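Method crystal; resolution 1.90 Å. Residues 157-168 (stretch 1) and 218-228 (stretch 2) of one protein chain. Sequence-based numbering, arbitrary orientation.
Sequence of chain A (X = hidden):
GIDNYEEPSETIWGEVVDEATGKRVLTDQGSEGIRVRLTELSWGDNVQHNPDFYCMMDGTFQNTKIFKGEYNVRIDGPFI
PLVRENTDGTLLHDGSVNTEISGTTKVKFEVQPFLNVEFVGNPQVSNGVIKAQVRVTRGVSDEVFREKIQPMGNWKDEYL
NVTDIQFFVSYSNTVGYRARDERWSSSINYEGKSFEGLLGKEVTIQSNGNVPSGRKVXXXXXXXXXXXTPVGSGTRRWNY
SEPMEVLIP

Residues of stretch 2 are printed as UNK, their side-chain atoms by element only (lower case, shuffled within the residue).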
# COMPACT_ATOMS: atom_id res chain seq x y z
N ASP A 157 2.25 7.93 20.01
CA ASP A 157 2.46 8.99 19.02
C ASP A 157 3.43 8.49 17.96
O ASP A 157 3.30 8.81 16.79
CB ASP A 157 3.05 10.23 19.63
CG ASP A 157 2.09 11.00 20.50
OD1 ASP A 157 0.87 10.76 20.48
OD2 ASP A 157 2.59 11.81 21.26
N GLU A 158 4.39 7.65 18.35
CA GLU A 158 5.42 7.19 17.39
C GLU A 158 4.90 6.31 16.25
O GLU A 158 5.61 6.06 15.27
CB GLU A 158 6.55 6.47 18.17
CG GLU A 158 6.17 5.06 18.60
CD GLU A 158 7.26 4.35 19.44
OE1 GLU A 158 8.17 5.01 19.88
OE2 GLU A 158 7.19 3.14 19.67
N TYR A 159 3.65 5.84 16.36
CA TYR A 159 3.02 5.12 15.25
C TYR A 159 3.01 5.96 13.96
O TYR A 159 3.10 5.43 12.86
CB TYR A 159 1.61 4.66 15.58
CG TYR A 159 1.45 3.59 16.64
CD1 TYR A 159 2.47 2.73 16.97
CD2 TYR A 159 0.24 3.43 17.31
CE1 TYR A 159 2.31 1.78 17.96
CE2 TYR A 159 0.06 2.48 18.31
CZ TYR A 159 1.09 1.63 18.59
OH TYR A 159 0.95 0.70 19.60
N LEU A 160 2.95 7.28 14.09
CA LEU A 160 2.95 8.17 12.95
C LEU A 160 4.31 8.41 12.29
O LEU A 160 4.35 8.95 11.19
CB LEU A 160 2.26 9.49 13.29
CG LEU A 160 0.74 9.43 13.25
CD1 LEU A 160 0.20 10.59 14.09
CD2 LEU A 160 0.23 9.43 11.82
N ASN A 161 5.42 7.97 12.91
CA ASN A 161 6.76 8.28 12.39
C ASN A 161 6.93 7.66 10.98
O ASN A 161 6.65 6.47 10.77
CB ASN A 161 7.88 7.73 13.28
CG ASN A 161 7.97 8.43 14.64
OD1 ASN A 161 7.45 9.51 14.83
ND2 ASN A 161 8.61 7.78 15.58
N VAL A 162 7.36 8.48 10.03
CA VAL A 162 7.82 7.98 8.74
C VAL A 162 9.21 7.37 8.95
O VAL A 162 10.15 8.08 9.32
CB VAL A 162 7.85 9.09 7.68
CG1 VAL A 162 8.37 8.52 6.34
CG2 VAL A 162 6.48 9.72 7.52
N THR A 163 9.34 6.08 8.67
CA THR A 163 10.52 5.29 9.05
C THR A 163 11.53 5.17 7.93
O THR A 163 12.72 4.96 8.18
CB THR A 163 10.11 3.87 9.56
OG1 THR A 163 9.43 3.13 8.51
CG2 THR A 163 9.15 3.97 10.79
N ASP A 164 11.09 5.27 6.67
CA ASP A 164 12.00 5.06 5.54
C ASP A 164 11.40 5.48 4.22
O ASP A 164 10.19 5.56 4.10
CB ASP A 164 12.47 3.59 5.46
CG ASP A 164 11.33 2.59 5.31
OD1 ASP A 164 10.78 2.18 6.35
OD2 ASP A 164 11.02 2.18 4.17
N ILE A 165 12.28 5.76 3.25
CA ILE A 165 11.94 5.87 1.84
C ILE A 165 12.69 4.79 1.09
O ILE A 165 13.87 4.55 1.35
CB ILE A 165 12.34 7.22 1.22
CG1 ILE A 165 11.43 8.34 1.74
CG2 ILE A 165 12.27 7.15 -0.32
CD1 ILE A 165 11.94 9.74 1.44
N GLN A 166 12.02 4.14 0.14
CA GLN A 166 12.68 3.14 -0.71
C GLN A 166 12.70 3.67 -2.11
O GLN A 166 11.74 4.32 -2.54
CB GLN A 166 11.89 1.83 -0.70
CG GLN A 166 11.65 1.25 0.68
CD GLN A 166 12.94 0.85 1.35
OE1 GLN A 166 13.79 0.22 0.72
NE2 GLN A 166 13.09 1.19 2.64
N PHE A 167 13.80 3.39 -2.82
CA PHE A 167 13.92 3.61 -4.24
C PHE A 167 14.13 2.23 -4.87
O PHE A 167 15.24 1.70 -4.88
CB PHE A 167 15.08 4.58 -4.48
CG PHE A 167 15.24 5.03 -5.90
CD1 PHE A 167 14.17 5.53 -6.63
CD2 PHE A 167 16.50 5.04 -6.49
CE1 PHE A 167 14.36 5.98 -7.92
CE2 PHE A 167 16.68 5.49 -7.77
CZ PHE A 167 15.60 5.95 -8.50
N PHE A 168 13.02 1.63 -5.29
CA PHE A 168 13.03 0.30 -5.88
C PHE A 168 13.44 0.43 -7.34
O PHE A 168 12.94 1.29 -8.07
CB PHE A 168 11.66 -0.38 -5.77
CG PHE A 168 11.25 -0.72 -4.36
CD1 PHE A 168 12.01 -1.59 -3.58
CD2 PHE A 168 10.07 -0.21 -3.82
CE1 PHE A 168 11.60 -1.92 -2.29
CE2 PHE A 168 9.66 -0.53 -2.53
CZ PHE A 168 10.42 -1.40 -1.77
N UNK A 218 13.06 0.06 -14.53
CA UNK A 218 11.91 0.78 -13.96
C UNK A 218 12.20 1.10 -12.51
O UNK A 218 12.75 0.26 -11.79
c UNK A 218 10.66 -0.05 -14.11
c UNK A 218 10.57 -1.62 -17.56
c UNK A 218 9.69 -0.79 -18.23
c UNK A 218 10.30 -0.32 -15.54
c UNK A 218 9.43 0.53 -16.23
c UNK A 218 9.12 0.29 -17.56
c UNK A 218 10.86 -1.39 -16.22
N UNK A 219 11.86 2.33 -12.12
CA UNK A 219 12.12 2.84 -10.76
C UNK A 219 10.84 3.30 -10.08
O UNK A 219 9.88 3.71 -10.75
c UNK A 219 12.53 5.27 -11.32
c UNK A 219 14.41 3.62 -11.48
c UNK A 219 13.14 4.00 -10.74
N UNK A 220 10.81 3.24 -8.76
CA UNK A 220 9.60 3.58 -8.03
C UNK A 220 9.95 3.94 -6.58
O UNK A 220 10.83 3.32 -5.99
c UNK A 220 8.68 2.39 -8.03
c UNK A 220 6.41 1.43 -7.97
n UNK A 220 2.85 0.96 -7.21
n UNK A 220 5.00 1.63 -7.70
n UNK A 220 4.48 -0.63 -7.44
c UNK A 220 7.22 2.70 -7.80
c UNK A 220 4.12 0.65 -7.46
N UNK A 221 9.23 4.92 -6.04
CA UNK A 221 9.43 5.36 -4.66
C UNK A 221 8.36 4.77 -3.78
O UNK A 221 7.25 4.46 -4.24
c UNK A 221 9.45 6.87 -4.55
N UNK A 222 8.73 4.55 -2.52
CA UNK A 222 7.82 4.07 -1.53
C UNK A 222 8.21 4.64 -0.19
O UNK A 222 9.37 4.96 0.02
c UNK A 222 7.79 2.54 -1.49
N UNK A 223 7.22 4.80 0.70
CA UNK A 223 7.47 5.27 2.09
C UNK A 223 6.42 4.66 3.02
O UNK A 223 5.31 4.26 2.59
c UNK A 223 7.49 6.76 2.17
N UNK A 224 6.81 4.46 4.27
CA UNK A 224 5.88 3.91 5.24
C UNK A 224 6.06 4.53 6.61
O UNK A 224 7.06 5.22 6.87
c UNK A 224 7.43 1.96 5.77
n UNK A 224 8.85 0.03 6.14
c UNK A 224 9.22 -1.22 6.33
n UNK A 224 8.34 -2.20 6.29
n UNK A 224 10.50 -1.49 6.55
c UNK A 224 7.48 0.47 5.91
c UNK A 224 6.05 2.41 5.30
N UNK A 225 5.08 4.28 7.45
CA UNK A 225 5.06 4.72 8.83
C UNK A 225 5.31 3.57 9.78
O UNK A 225 5.33 2.42 9.38
c UNK A 225 3.75 5.50 9.20
c UNK A 225 2.49 4.63 9.08
c UNK A 225 3.64 6.73 8.33
c UNK A 225 1.24 5.18 9.79
N UNK A 226 5.49 3.89 11.07
CA UNK A 226 5.74 2.92 12.14
C UNK A 226 4.44 2.26 12.65
O UNK A 226 4.10 2.32 13.83
o UNK A 226 7.19 1.55 14.16
c UNK A 226 6.52 3.64 13.26
n UNK A 226 7.00 3.24 15.63
c UNK A 226 6.94 2.72 14.39
N UNK A 227 3.71 1.60 11.75
CA UNK A 227 2.40 1.08 12.06
C UNK A 227 2.05 -0.09 11.13
O UNK A 227 2.14 0.03 9.91
c UNK A 227 1.33 2.18 11.88
c UNK A 227 -1.10 1.44 11.74
c UNK A 227 -1.38 1.50 14.50
c UNK A 227 -0.15 1.84 13.90
c UNK A 227 -2.30 1.09 12.33
o UNK A 227 -3.62 0.77 14.24
c UNK A 227 0.01 1.83 12.53
c UNK A 227 -2.44 1.13 13.69
N UNK A 228 1.68 -1.19 11.74
CA UNK A 228 1.39 -2.42 11.03
C UNK A 228 -0.06 -2.64 10.76
O UNK A 228 -0.93 -2.27 11.57
o UNK A 228 1.69 -4.97 13.69
c UNK A 228 2.03 -3.64 11.74
o UNK A 228 1.07 -2.91 13.82
c UNK A 228 1.56 -3.84 13.18
O HOH W 1 11.81 1.02 8.25

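Position 218 carries seven side-chain carbons, one leading into a six-membered ring with no heteroatom; it points away from stretch 1. This is Phe218. At 219 three carbons, forked at the first, lie against the ring of Phe167: Val219. Its CB lies 3.7 Å from CE1 of Phe167, and its CA makes a CA-H...O contact with Phe168 O (3.2 Å).

Position 220 has three carbons, a nitrogen, and a carbon carrying two more nitrogens, an extended chain whose end leads away from stretch 1: Arg220. Its guanidinium is satisfied elsewhere in the structure, while its backbone pairs with Phe168 in both directions, Phe168 N to Arg220 O at 2.9 Å and Arg220 N to Phe168 O at 3.0 Å.

Position 221 bears a single carbon, and its CA lies 3.3 Å from Gln166 O; it is Ala221. At 222 another lone carbon lies against the ring of Phe168: Ala222. Its CB meets CE2 of Phe168 at 3.7 Å, and its backbone forms the second reciprocal pair, Gln166 N to Ala222 O at 2.8 Å and Ala222 N to Gln166 O at 3.0 Å. Position 223, again one carbon, sits near Ile165 and is Ala223, with CB 4.3 Å from Ile165 CG1.

At 224 the atoms again run three carbons, a nitrogen, then a carbon with two nitrogens, but here the end comes nearer to stretch 1, against the carboxylate of Asp164. This is Arg224. Its NE donates to Asp164 OD1 at 2.9 Å, a nearly linear hydrogen bond within a salt bridge, made at the edge of the guanidinium. Thr163 OG1 donates to the same OD1 (2.7 Å), while Gln166 NE2 reaches Asp164 OD2 (2.8 Å), so neighbours help hold the carboxylate.

Position 225 has four carbons, forked at the first with one arm two carbons long, and the short arm lies near Val162: Ile225. Its CG2 is 4.2 Å from Val162 CG2. Position 226 shows two carbons, the second carrying one oxygen and one nitrogen; it points toward stretch 1, the nitrogen near Glu158 O. It is Asn226, whose ND2 donates to Glu158 O (3.2 Å) and whose N donates to Asn161 O (2.8 Å).

A carbon and a six-carbon ring bearing an oxygen, set against the ring of Tyr159, make 227 Tyr227; its edge faces the Tyr159 ring, with centroids 5.3 Å apart. Position 228, two carbons with two oxygens on the second, makes no contact with stretch 1 and is Asp228.

The contact is thus an antiparallel strand pairing. Val162, Ile165 and Phe167 share one face with Ala221, Ala223 and Ile225; the other gathers Asp164, Gln166 and Phe168 with Arg220, Ala222 and Arg224. Asn226 and Tyr227 also reach the 3-10 segment of stretch 1, through Glu158 and Tyr159.

Stretch 2 218-228: FVRAAARINYD
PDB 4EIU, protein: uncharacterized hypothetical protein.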